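Local coordinates for uncharacterized protein (Bdellovibrio bacteriovorus, PDB 3TM8) that belongs to the HD-GYP family of metal-dependent phosphodiesterases, binds two iron ions, and probably acts in cyclic-di-GMP signalling, at residues L181-L185 with Q316-L321; G206-L212 with L228-H232; Q256-T260 with V281-N285; A286-L290 with A301-L305. All coordinates share one frame; numbering follows the deposited sequence. Where two conformers were deposited one is given.

Overall arrangement
All four contacts lie in the helical part of the chain that carries the two irons. Along the chain interaction 2 is followed by 3 and then 4. The two halves of interaction 1, on helices 167-185 and 315-325, come before and after them. Interactions 3 and 4 share helix 276-293, their centres about 12 Å apart. The centre of interaction 1 is about 13 Å from each of theirs, and it touches both, through His317 to Ser283 and Ile318 to Leu305. Interactions 1 and 2 have centres about 28 Å apart. Interactions 2 and 3 supply iron ligands, and interactions 2, 3 and 4 all donate to the phosphate, so the site draws on separate parts of the chain.

Interaction 1 (L181-L185 with Q316-L321); sequences LAQKL and QHIQHL
Two helices pack here through leucines and histidines, with helix 167-185 meeting helix 315-325 near the C-terminus of the chain. The axes of the two short segments approach to 9.9 Å, and their directions differ by 115°. His320 points at the other helix and meets Leu181, Lys184 and Leu185. Lys184 CB sits over the centre of its ring, 3.6 Å from His320 CG, and makes a CH-pi contact only 8° off the ring normal. Leu185 CD2 comes to the edge of the same ring, 3.8 Å from His320 CD2. Leu181 has its CG anti to the backbone N (chi1 177°), which carries both methyls toward helix 315-325. Its CD1 meets His320 CB at 3.6 Å. Its CD2 lies over one face of the His317 ring, toward the rim, and also touches Leu321 CD1. Leu185 CD1 approaches His317 NE2 at 3.6 Å.

The polar ends are held separately. His317 ND1 is hydrogen-bonded to Ser283 OG on helix 276-293, which helps to hold the turn of that ring. A water in the plane of the His320 ring lies 2.8 Å from His320 ND1, and Lys184 NZ reaches it weakly. Lys184 NZ also forms a salt bridge with the C-terminal carboxylate of Leu328. The contact is therefore apolar in the middle, with aliphatic carbons against imidazole rings, while His320 ND1, His317 ND1 and Lys184 NZ turn to water, a hydroxyl and the chain end.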
loop_
_atom_site.group_PDB
_atom_site.type_symbol
_atom_site.label_atom_id
_atom_site.label_comp_id
_atom_site.label_asym_id
_atom_site.label_seq_id
_atom_site.Cartn_x
_atom_site.Cartn_y
_atom_site.Cartn_z
ATOM N N LEU A 181 9.941 11.080 -0.039
ATOM C CA LEU A 181 9.785 12.389 -0.673
ATOM C C LEU A 181 9.653 13.489 0.384
ATOM O O LEU A 181 10.261 14.560 0.275
ATOM C CB LEU A 181 8.586 12.383 -1.626
ATOM C CG LEU A 181 8.242 13.703 -2.315
ATOM C CD1 LEU A 181 9.439 14.250 -3.078
ATOM C CD2 LEU A 181 7.080 13.469 -3.253
ATOM N N ALA A 182 8.864 13.219 1.417
ATOM C CA ALA A 182 8.690 14.172 2.506
ATOM C C ALA A 182 10.031 14.516 3.147
ATOM O O ALA A 182 10.315 15.688 3.423
ATOM C CB ALA A 182 7.724 13.607 3.545
ATOM N N GLN A 183 10.857 13.499 3.377
ATOM C CA GLN A 183 12.195 13.722 3.909
ATOM C C GLN A 183 13.009 14.644 3.004
ATOM O O GLN A 183 13.673 15.554 3.488
ATOM C CB GLN A 183 12.939 12.399 4.107
ATOM C CG GLN A 183 14.335 12.575 4.695
ATOM C CD GLN A 183 15.058 11.257 4.928
ATOM O OE1 GLN A 183 14.822 10.269 4.231
ATOM N NE2 GLN A 183 15.944 11.239 5.920
ATOM N N LYS A 184 12.967 14.407 1.693
ATOM C CA LYS A 184 13.727 15.223 0.745
ATOM C C LYS A 184 13.263 16.679 0.723
ATOM O O LYS A 184 14.056 17.596 0.490
ATOM C CB LYS A 184 13.621 14.646 -0.664
ATOM C CG LYS A 184 14.241 13.284 -0.838
ATOM C CD LYS A 184 15.741 13.358 -0.899
ATOM C CE LYS A 184 16.297 12.086 -1.511
ATOM N NZ LYS A 184 17.727 12.251 -1.862
ATOM N N LEU A 185 11.971 16.882 0.958
ATOM C CA LEU A 185 11.373 18.211 0.960
ATOM C C LEU A 185 11.499 18.919 2.302
ATOM O O LEU A 185 11.131 20.085 2.424
ATOM C CB LEU A 185 9.900 18.119 0.589
ATOM C CG LEU A 185 9.622 17.637 -0.832
ATOM C CD1 LEU A 185 8.147 17.346 -1.011
ATOM C CD2 LEU A 185 10.088 18.680 -1.845
ATOM N N GLN A 316 10.266 19.400 -8.812
ATOM C CA GLN A 316 11.066 18.973 -7.661
ATOM C C GLN A 316 10.621 17.613 -7.102
ATOM O O GLN A 316 11.453 16.825 -6.649
ATOM C CB GLN A 316 11.145 20.044 -6.559
ATOM C CG GLN A 316 9.833 20.426 -5.884
ATOM C CD GLN A 316 9.141 21.596 -6.548
ATOM O OE1 GLN A 316 9.122 21.708 -7.770
ATOM N NE2 GLN A 316 8.579 22.485 -5.743
ATOM N N HIS A 317 9.322 17.333 -7.133
ATOM C CA HIS A 317 8.856 16.027 -6.678
ATOM C C HIS A 317 9.356 14.938 -7.605
ATOM O O HIS A 317 9.818 13.891 -7.153
ATOM C CB HIS A 317 7.335 15.961 -6.644
ATOM C CG HIS A 317 6.710 16.787 -5.568
ATOM N ND1 HIS A 317 5.365 16.723 -5.274
ATOM C CD2 HIS A 317 7.238 17.702 -4.722
ATOM C CE1 HIS A 317 5.091 17.560 -4.290
ATOM N NE2 HIS A 317 6.209 18.171 -3.941
ATOM N N ILE A 318 9.247 15.180 -8.905
ATOM C CA ILE A 318 9.637 14.161 -9.868
ATOM C C ILE A 318 11.138 13.891 -9.793
ATOM O O ILE A 318 11.564 12.741 -9.831
ATOM C CB ILE A 318 9.185 14.520 -11.292
ATOM C CG1 ILE A 318 7.659 14.602 -11.327
ATOM C CG2 ILE A 318 9.679 13.486 -12.290
ATOM C CD1 ILE A 318 6.979 13.443 -10.606
ATOM N N GLN A 319 11.931 14.944 -9.650
ATOM C CA GLN A 319 13.374 14.784 -9.497
ATOM C C GLN A 319 13.730 14.017 -8.222
ATOM O O GLN A 319 14.557 13.105 -8.246
ATOM C CB GLN A 319 14.067 16.148 -9.506
ATOM C CG GLN A 319 13.891 16.895 -10.822
ATOM C CD GLN A 319 14.547 18.263 -10.842
ATOM O OE1 GLN A 319 15.040 18.693 -11.878
ATOM N NE2 GLN A 319 14.534 18.963 -9.708
ATOM N N HIS A 320 13.107 14.382 -7.105
ATOM C CA HIS A 320 13.367 13.673 -5.855
ATOM C C HIS A 320 12.971 12.197 -5.977
ATOM O O HIS A 320 13.695 11.319 -5.507
ATOM C CB HIS A 320 12.621 14.315 -4.681
ATOM C CG HIS A 320 13.254 15.568 -4.153
ATOM N ND1 HIS A 320 14.617 15.722 -4.005
ATOM C CD2 HIS A 320 12.697 16.716 -3.701
ATOM C CE1 HIS A 320 14.872 16.914 -3.495
ATOM N NE2 HIS A 320 13.724 17.536 -3.299
ATOM N N LEU A 321 11.812 11.924 -6.578
ATOM C CA LEU A 321 11.335 10.551 -6.728
ATOM C C LEU A 321 12.265 9.753 -7.623
ATOM O O LEU A 321 12.561 8.587 -7.348
ATOM C CB LEU A 321 9.893 10.523 -7.243
ATOM C CG LEU A 321 8.869 10.917 -6.174
ATOM C CD1 LEU A 321 7.539 11.362 -6.778
ATOM C CD2 LEU A 321 8.662 9.788 -5.155
HETATM O O HOH W 1 16.962 14.344 -4.414
#

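Interaction 2 (G206-L212 with L228-H232); sequences GHHHSPL and LWKKH. With FE (Fe (III) ion), chain E; PO4 (phosphate ion), chain C.
The backbone comes closest where Gly206, in a short 3-10 segment, meets His232 on helix 223-240: Gly206 CA makes a CA-H...O contact of 3.4 Å with His232 O. A type II turn from His207 to Ser210 follows, then an ST turn in which Leu212 N donates to Ser210 OG.

The rings of His207 and His232 stack face to face. Their centroids are 3.6 Å apart and their planes 23° apart. His207 NE2 lies over the centre of the His232 ring. With chi1 at 83°, the His232 ring is set against His207 so that its ND1 donates to Trp229 O at 2.6 Å, near the ring plane, and its NE2 binds iron at 2.2 Å. Trp229 O thus holds the ligand ring from behind. The Trp229 indole lies obliquely to His207, with its CD1 3.6 Å from His207 CE1. Leu212 CD2 reaches the indole edge, and Pro211 packs on Leu228 CD2.

The ring N-H groups of His207 and Trp229 turn to the bound phosphate, probably from the crystallisation liquor. His207 NE2 donates to phosphate O4 at 2.8 Å. Trp229 NE1 donates to phosphate O1 at 3.0 Å, almost straight at 176°. Phosphate O4 also binds the iron, which Asp204, His257 and Glu258 help to hold. The chemistry joins a metal ligand, braced by a backbone carbonyl, to N-H donors that here hold an anion on the metal, consistent with a phosphate-binding role.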
loop_
_atom_site.group_PDB
_atom_site.type_symbol
_atom_site.label_atom_id
_atom_site.label_comp_id
_atom_site.label_asym_id
_atom_site.label_seq_id
_atom_site.Cartn_x
_atom_site.Cartn_y
_atom_site.Cartn_z
ATOM N N GLY A 206 -11.231 4.225 -3.296
ATOM C CA GLY A 206 -12.265 4.301 -4.314
ATOM C C GLY A 206 -12.257 3.162 -5.318
ATOM O O GLY A 206 -13.276 2.914 -5.979
ATOM N N HIS A 207 -11.119 2.486 -5.461
ATOM C CA HIS A 207 -11.024 1.348 -6.379
ATOM C C HIS A 207 -11.440 0.026 -5.731
ATOM O O HIS A 207 -11.466 -0.992 -6.407
ATOM C CB HIS A 207 -9.592 1.143 -6.904
ATOM C CG HIS A 207 -9.098 2.191 -7.854
ATOM N ND1 HIS A 207 -9.809 2.616 -8.958
ATOM C CD2 HIS A 207 -7.905 2.832 -7.907
ATOM C CE1 HIS A 207 -9.093 3.507 -9.621
ATOM N NE2 HIS A 207 -7.930 3.651 -9.010
ATOM N N HIS A 208 -11.699 0.019 -4.426
ATOM C CA HIS A 208 -11.972 -1.241 -3.736
ATOM C C HIS A 208 -13.208 -1.896 -4.333
ATOM O O HIS A 208 -14.268 -1.276 -4.408
ATOM C CB HIS A 208 -12.148 -0.984 -2.244
ATOM C CG HIS A 208 -12.398 -2.212 -1.434
ATOM N ND1 HIS A 208 -11.456 -3.203 -1.259
ATOM C CD2 HIS A 208 -13.474 -2.582 -0.708
ATOM C CE1 HIS A 208 -11.953 -4.143 -0.474
ATOM N NE2 HIS A 208 -13.174 -3.787 -0.120
ATOM N N HIS A 209 -13.053 -3.154 -4.755
ATOM C CA HIS A 209 -14.102 -3.930 -5.429
ATOM C C HIS A 209 -14.668 -3.276 -6.685
ATOM O O HIS A 209 -15.827 -3.488 -7.044
ATOM C CB HIS A 209 -15.185 -4.370 -4.445
ATOM C CG HIS A 209 -14.787 -5.565 -3.639
ATOM N ND1 HIS A 209 -15.675 -6.549 -3.271
ATOM C CD2 HIS A 209 -13.578 -5.953 -3.166
ATOM C CE1 HIS A 209 -15.039 -7.479 -2.580
ATOM N NE2 HIS A 209 -13.765 -7.142 -2.504
ATOM N N SER A 210 -13.826 -2.505 -7.368
ATOM C CA SER A 210 -14.163 -1.964 -8.674
ATOM C C SER A 210 -13.928 -3.020 -9.757
ATOM O O SER A 210 -13.017 -3.838 -9.635
ATOM C CB SER A 210 -13.291 -0.743 -8.956
ATOM O OG SER A 210 -13.414 -0.353 -10.309
ATOM N N PRO A 211 -14.737 -2.993 -10.832
ATOM C CA PRO A 211 -14.527 -3.951 -11.922
ATOM C C PRO A 211 -13.393 -3.519 -12.838
ATOM O O PRO A 211 -13.022 -4.253 -13.749
ATOM C CB PRO A 211 -15.856 -3.912 -12.684
ATOM C CG PRO A 211 -16.383 -2.541 -12.429
ATOM C CD PRO A 211 -15.952 -2.184 -11.025
ATOM N N LEU A 212 -12.843 -2.335 -12.600
ATOM C CA LEU A 212 -11.783 -1.821 -13.447
ATOM C C LEU A 212 -10.498 -2.626 -13.301
ATOM O O LEU A 212 -10.056 -2.898 -12.187
ATOM C CB LEU A 212 -11.504 -0.357 -13.095
ATOM C CG LEU A 212 -10.411 0.370 -13.884
ATOM C CD1 LEU A 212 -10.754 0.466 -15.367
ATOM C CD2 LEU A 212 -10.202 1.754 -13.298
ATOM N N LEU A 228 -14.820 5.383 -15.651
ATOM C CA LEU A 228 -14.931 4.725 -14.355
ATOM C C LEU A 228 -13.748 5.127 -13.473
ATOM O O LEU A 228 -13.922 5.508 -12.322
ATOM C CB LEU A 228 -14.988 3.206 -14.531
ATOM C CG LEU A 228 -15.157 2.358 -13.271
ATOM C CD1 LEU A 228 -16.382 2.789 -12.473
ATOM C CD2 LEU A 228 -15.241 0.887 -13.651
ATOM N N TRP A 229 -12.546 5.061 -14.031
ATOM C CA TRP A 229 -11.347 5.453 -13.302
ATOM C C TRP A 229 -11.452 6.878 -12.724
ATOM O O TRP A 229 -11.101 7.112 -11.563
ATOM C CB TRP A 229 -10.115 5.309 -14.210
ATOM C CG TRP A 229 -8.831 5.628 -13.518
ATOM C CD1 TRP A 229 -8.003 4.750 -12.867
ATOM C CD2 TRP A 229 -8.223 6.916 -13.398
ATOM N NE1 TRP A 229 -6.920 5.415 -12.360
ATOM C CE2 TRP A 229 -7.030 6.747 -12.662
ATOM C CE3 TRP A 229 -8.574 8.197 -13.835
ATOM C CZ2 TRP A 229 -6.184 7.812 -12.362
ATOM C CZ3 TRP A 229 -7.733 9.254 -13.537
ATOM C CH2 TRP A 229 -6.552 9.056 -12.805
ATOM N N LYS A 230 -11.963 7.823 -13.509
ATOM C CA LYS A 230 -12.024 9.205 -13.037
ATOM C C LYS A 230 -12.895 9.394 -11.795
ATOM O O LYS A 230 -12.724 10.366 -11.062
ATOM C CB LYS A 230 -12.481 10.154 -14.149
ATOM C CG LYS A 230 -11.419 10.388 -15.213
ATOM C CD LYS A 230 -11.913 11.326 -16.304
ATOM C CE LYS A 230 -10.861 11.504 -17.387
ATOM N NZ LYS A 230 -11.384 12.280 -18.543
ATOM N N LYS A 231 -13.835 8.482 -11.572
ATOM C CA LYS A 231 -14.728 8.582 -10.417
ATOM C C LYS A 231 -14.088 8.201 -9.076
ATOM O O LYS A 231 -14.605 8.566 -8.018
ATOM C CB LYS A 231 -15.971 7.717 -10.634
ATOM C CG LYS A 231 -16.827 8.139 -11.824
ATOM C CD LYS A 231 -18.011 7.196 -12.012
ATOM C CE LYS A 231 -19.059 7.768 -12.963
ATOM N NZ LYS A 231 -18.541 8.003 -14.341
ATOM N N HIS A 232 -12.988 7.454 -9.099
ATOM C CA HIS A 232 -12.535 6.823 -7.851
ATOM C C HIS A 232 -12.146 7.765 -6.689
ATOM O O HIS A 232 -12.471 7.474 -5.537
ATOM C CB HIS A 232 -11.492 5.713 -8.093
ATOM C CG HIS A 232 -10.088 6.201 -8.261
ATOM N ND1 HIS A 232 -9.587 6.613 -9.477
ATOM C CD2 HIS A 232 -9.061 6.284 -7.382
ATOM C CE1 HIS A 232 -8.318 6.958 -9.331
ATOM N NE2 HIS A 232 -7.978 6.777 -8.068
HETATM FE FE FE E . -5.862 6.730 -7.526
HETATM P P PO4 C . -4.361 4.961 -9.755
HETATM O O1 PO4 C . -4.631 4.071 -10.941
HETATM O O2 PO4 C . -3.294 4.396 -8.847
HETATM O O3 PO4 C . -3.778 6.316 -10.221
HETATM O O4 PO4 C . -5.658 5.279 -9.043
HETATM O O HOH W 2 -9.748 6.619 -3.791
HETATM O O HOH W 3 -3.969 6.673 -7.178
#

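Interaction 3 (Q256-T260 with V281-N285); sequences QHEET and VSSAN. With FE (Fe (III) ion), chain E; FE (Fe (III) ion), chain D; PO4 (phosphate ion), chain C.
His257 and Glu258, in the type I turn from Gln256 to Glu259, meet Asn285 of helix 276-293 at the two-iron centre of an HD-GYP domain. The turn supplies two ligands to one iron and the helix supplies one to the other.

His257 has chi1 of 73°, which places CG between the backbone N and the carbonyl carbon. This directs its NE2 to the iron, 2.2 Å away, while Asn285 ND2 lies near the ring edge. At ND1 the outside polar partner of His257 is Ile253. Glu258 starts away from the helix, but its chain bends at chi2. The bend brings Glu258 OE2 to the same iron, also at 2.2 Å. Asn285 has its CG anti to the backbone N. Its OD1 binds the second iron at 2.1 Å. The Glu258 carboxylate and the Asn285 amide stand nearly upright to each other, their planes 80° apart. Asp204 and a water bridge the two irons; His232 completes the protein ligands of the first, and His170 and His203 those of the second.

The amide of Asn285 is used at both ends, since ND2 donates to phosphate O3 at 3.0 Å in a nearly straight bond of 169°. It also donates to a second water, which is near His257 O and Ser282 O and links turn to helix.

Farther from the metals, Val281 CG1 rests against His257 CB at 4.2 Å. The direct polar tie between the segments is Ser282 OG donating to Glu259 O at 2.9 Å, nearly along the C=O axis.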
loop_
_atom_site.group_PDB
_atom_site.type_symbol
_atom_site.label_atom_id
_atom_site.label_comp_id
_atom_site.label_asym_id
_atom_site.label_seq_id
_atom_site.Cartn_x
_atom_site.Cartn_y
_atom_site.Cartn_z
ATOM N N GLN A 256 -8.112 13.917 -3.307
ATOM C CA GLN A 256 -7.361 14.874 -4.132
ATOM C C GLN A 256 -6.128 14.289 -4.817
ATOM O O GLN A 256 -5.416 15.000 -5.525
ATOM C CB GLN A 256 -6.928 16.097 -3.306
ATOM C CG GLN A 256 -8.056 16.865 -2.658
ATOM C CD GLN A 256 -7.535 17.978 -1.754
ATOM O OE1 GLN A 256 -6.327 18.203 -1.660
ATOM N NE2 GLN A 256 -8.443 18.675 -1.083
ATOM N N HIS A 257 -5.852 13.008 -4.598
ATOM C CA HIS A 257 -4.562 12.472 -5.021
ATOM C C HIS A 257 -4.417 12.310 -6.535
ATOM O O HIS A 257 -3.323 12.019 -7.007
ATOM C CB HIS A 257 -4.292 11.130 -4.347
ATOM C CG HIS A 257 -5.125 10.015 -4.903
ATOM N ND1 HIS A 257 -6.346 9.656 -4.373
ATOM C CD2 HIS A 257 -4.934 9.213 -5.978
ATOM C CE1 HIS A 257 -6.861 8.665 -5.085
ATOM N NE2 HIS A 257 -6.025 8.381 -6.067
ATOM N N GLU A 258 -5.510 12.451 -7.286
ATOM C CA GLU A 258 -5.425 12.419 -8.751
ATOM C C GLU A 258 -5.389 13.825 -9.341
ATOM O O GLU A 258 -5.374 13.997 -10.561
ATOM C CB GLU A 258 -6.581 11.634 -9.366
ATOM C CG GLU A 258 -6.610 10.165 -8.979
ATOM C CD GLU A 258 -5.400 9.371 -9.453
ATOM O OE1 GLU A 258 -4.535 9.909 -10.175
ATOM O OE2 GLU A 258 -5.323 8.181 -9.099
ATOM N N GLU A 259 -5.375 14.840 -8.485
ATOM C CA GLU A 259 -5.321 16.210 -8.963
ATOM C C GLU A 259 -3.908 16.543 -9.408
ATOM O O GLU A 259 -2.937 15.999 -8.884
ATOM C CB GLU A 259 -5.820 17.180 -7.892
ATOM C CG GLU A 259 -7.273 16.949 -7.502
ATOM C CD GLU A 259 -8.184 16.748 -8.711
ATOM O OE1 GLU A 259 -8.300 17.680 -9.541
ATOM O OE2 GLU A 259 -8.792 15.662 -8.831
ATOM N N THR A 260 -3.807 17.432 -10.392
ATOM C CA THR A 260 -2.523 17.820 -10.954
ATOM C C THR A 260 -2.367 19.319 -10.783
ATOM O O THR A 260 -3.355 20.034 -10.628
ATOM C CB THR A 260 -2.432 17.444 -12.446
ATOM O OG1 THR A 260 -3.480 18.101 -13.167
ATOM C CG2 THR A 260 -2.577 15.942 -12.623
ATOM N N VAL A 281 1.455 13.051 -2.414
ATOM C CA VAL A 281 0.941 11.722 -2.731
ATOM C C VAL A 281 0.612 11.598 -4.219
ATOM O O VAL A 281 0.834 10.547 -4.823
ATOM C CB VAL A 281 -0.287 11.359 -1.874
ATOM C CG1 VAL A 281 -0.854 10.011 -2.300
ATOM C CG2 VAL A 281 0.094 11.316 -0.403
ATOM N N SER A 282 0.080 12.664 -4.810
ATOM C CA SER A 282 -0.208 12.654 -6.240
ATOM C C SER A 282 1.049 12.354 -7.064
ATOM O O SER A 282 1.009 11.547 -7.996
ATOM C CB SER A 282 -0.850 13.963 -6.687
ATOM O OG SER A 282 -1.057 13.943 -8.088
ATOM N N SER A 283 2.158 13.005 -6.724
ATOM C CA SER A 283 3.422 12.765 -7.411
ATOM C C SER A 283 3.927 11.334 -7.214
ATOM O O SER A 283 4.321 10.667 -8.174
ATOM C CB SER A 283 4.490 13.763 -6.949
ATOM O OG SER A 283 4.076 15.102 -7.176
ATOM N N ALA A 284 3.923 10.869 -5.968
ATOM C CA ALA A 284 4.379 9.522 -5.655
ATOM C C ALA A 284 3.510 8.474 -6.344
ATOM O O ALA A 284 4.020 7.490 -6.888
ATOM C CB ALA A 284 4.378 9.300 -4.154
ATOM N N ASN A 285 2.198 8.694 -6.331
ATOM C CA ASN A 285 1.298 7.792 -7.013
ATOM C C ASN A 285 1.558 7.734 -8.507
ATOM O O ASN A 285 1.553 6.657 -9.096
ATOM C CB ASN A 285 -0.144 8.204 -6.798
ATOM C CG ASN A 285 -1.076 7.304 -7.519
ATOM O OD1 ASN A 285 -1.210 6.147 -7.143
ATOM N ND2 ASN A 285 -1.689 7.791 -8.591
HETATM FE FE FE E . -5.862 6.730 -7.526
HETATM FE FE FE D . -2.987 4.985 -6.902
HETATM P P PO4 C . -4.361 4.961 -9.755
HETATM O O1 PO4 C . -4.631 4.071 -10.941
HETATM O O2 PO4 C . -3.294 4.396 -8.847
HETATM O O3 PO4 C . -3.778 6.316 -10.221
HETATM O O4 PO4 C . -5.658 5.279 -9.043
HETATM O O HOH W 4 -1.518 10.723 -9.010
HETATM O O HOH W 3 -3.969 6.673 -7.178
#

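Interaction 4 (A286-L290 with A301-L305); sequences AMDRL and AAKKL. With PO4 (phosphate ion), chain C.
Leu290 and Met287 of helix 276-293 reach across to Leu305 of helix 301-308 and meet it at a slant. Leu305 points at the other helix. Leu305 CD1 meets Met287 SD at 3.4 Å. Leu305 CD2 touches both Leu290 CD1, at 3.7 Å, and Ala286 CB, at 3.9 Å. The Met287 chain bends at chi2 (-74°) and again at chi3 (-82°). It therefore curls along the other helix. Ala301 CB, a single methyl, is where Met287 SD and CE rest. Leu290 CD1 also touches Lys304 CB at 3.8 Å and approaches Ala301 O.

Arg289 takes no part in this packing. It leads to the bound phosphate, where Arg289 NE and NH2 both donate to phosphate O1, each at 2.8 Å. Its guanidinium is steadied by Glu294 and by the carbonyls of Leu214 and Gln216.

The axes of the short segments are 9.8 Å apart at 111°. Helix 315-325 packs against both partners, with Leu321 and Leu325 on Met287 and Ile318 on Ala302 and Leu305, while helix 167-185 touches Asp288.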
loop_
_atom_site.group_PDB
_atom_site.type_symbol
_atom_site.label_atom_id
_atom_site.label_comp_id
_atom_site.label_asym_id
_atom_site.label_seq_id
_atom_site.Cartn_x
_atom_site.Cartn_y
_atom_site.Cartn_z
ATOM N N ALA A 286 1.752 8.893 -9.129
ATOM C CA ALA A 286 1.917 8.935 -10.572
ATOM C C ALA A 286 3.119 8.087 -10.966
ATOM O O ALA A 286 3.097 7.388 -11.982
ATOM C CB ALA A 286 2.082 10.369 -11.041
ATOM N N MET A 287 4.172 8.143 -10.153
ATOM C CA MET A 287 5.358 7.335 -10.412
ATOM C C MET A 287 5.074 5.827 -10.278
ATOM O O MET A 287 5.447 5.054 -11.155
ATOM C CB MET A 287 6.544 7.799 -9.553
ATOM C CG MET A 287 7.037 9.207 -9.922
ATOM S SD MET A 287 7.964 9.312 -11.471
ATOM C CE MET A 287 9.583 8.804 -10.898
ATOM N N ASP A 288 4.405 5.399 -9.207
ATOM C CA ASP A 288 4.136 3.970 -9.073
ATOM C C ASP A 288 3.116 3.481 -10.089
ATOM O O ASP A 288 3.190 2.330 -10.520
ATOM C CB ASP A 288 3.705 3.549 -7.669
ATOM C CG ASP A 288 3.697 2.034 -7.512
ATOM O OD1 ASP A 288 4.711 1.408 -7.878
ATOM O OD2 ASP A 288 2.686 1.459 -7.054
ATOM N N ARG A 289 2.161 4.324 -10.479
ATOM C CA ARG A 289 1.241 3.894 -11.533
ATOM C C ARG A 289 2.042 3.553 -12.790
ATOM O O ARG A 289 1.814 2.517 -13.404
ATOM C CB ARG A 289 0.135 4.907 -11.839
ATOM C CG ARG A 289 -0.397 4.799 -13.276
ATOM C CD ARG A 289 -1.805 5.357 -13.445
ATOM N NE ARG A 289 -2.823 4.404 -13.020
ATOM C CZ ARG A 289 -3.207 3.337 -13.718
ATOM N NH1 ARG A 289 -2.656 3.069 -14.897
ATOM N NH2 ARG A 289 -4.138 2.531 -13.223
ATOM N N LEU A 290 2.982 4.412 -13.167
ATOM C CA LEU A 290 3.785 4.140 -14.357
ATOM C C LEU A 290 4.543 2.832 -14.212
ATOM O O LEU A 290 4.543 1.995 -15.115
ATOM C CB LEU A 290 4.769 5.281 -14.659
ATOM C CG LEU A 290 4.119 6.586 -15.114
ATOM C CD1 LEU A 290 5.191 7.608 -15.498
ATOM C CD2 LEU A 290 3.156 6.348 -16.271
ATOM N N ALA A 301 10.517 6.622 -15.808
ATOM C CA ALA A 301 9.262 7.152 -15.276
ATOM C C ALA A 301 9.235 8.680 -15.169
ATOM O O ALA A 301 8.235 9.307 -15.509
ATOM C CB ALA A 301 8.939 6.504 -13.928
ATOM N N ALA A 302 10.324 9.281 -14.688
ATOM C CA ALA A 302 10.388 10.737 -14.582
ATOM C C ALA A 302 10.191 11.412 -15.942
ATOM O O ALA A 302 9.399 12.352 -16.062
ATOM C CB ALA A 302 11.698 11.168 -13.952
ATOM N N LYS A 303 10.903 10.928 -16.959
ATOM C CA LYS A 303 10.772 11.464 -18.312
ATOM C C LYS A 303 9.336 11.352 -18.802
ATOM O O LYS A 303 8.793 12.288 -19.398
ATOM C CB LYS A 303 11.704 10.740 -19.290
ATOM C CG LYS A 303 11.422 11.088 -20.743
ATOM C CD LYS A 303 12.167 10.179 -21.709
ATOM C CE LYS A 303 11.544 8.795 -21.729
ATOM N NZ LYS A 303 12.226 7.904 -22.694
ATOM N N LYS A 304 8.721 10.199 -18.558
ATOM C CA LYS A 304 7.356 9.975 -19.013
ATOM C C LYS A 304 6.374 10.965 -18.408
ATOM O O LYS A 304 5.518 11.501 -19.111
ATOM C CB LYS A 304 6.912 8.539 -18.728
ATOM C CG LYS A 304 7.420 7.527 -19.738
ATOM C CD LYS A 304 6.498 6.319 -19.812
ATOM C CE LYS A 304 5.215 6.615 -20.595
ATOM N NZ LYS A 304 4.435 7.765 -20.048
ATOM N N LEU A 305 6.486 11.206 -17.106
ATOM C CA LEU A 305 5.652 12.221 -16.475
ATOM C C LEU A 305 5.882 13.602 -17.099
ATOM O O LEU A 305 4.939 14.357 -17.317
ATOM C CB LEU A 305 5.909 12.286 -14.971
ATOM C CG LEU A 305 5.359 11.118 -14.159
ATOM C CD1 LEU A 305 5.534 11.397 -12.689
ATOM C CD2 LEU A 305 3.892 10.927 -14.480
HETATM P P PO4 C . -4.361 4.961 -9.755
HETATM O O1 PO4 C . -4.631 4.071 -10.941
HETATM O O2 PO4 C . -3.294 4.396 -8.847
HETATM O O3 PO4 C . -3.778 6.316 -10.221
HETATM O O4 PO4 C . -5.658 5.279 -9.043
#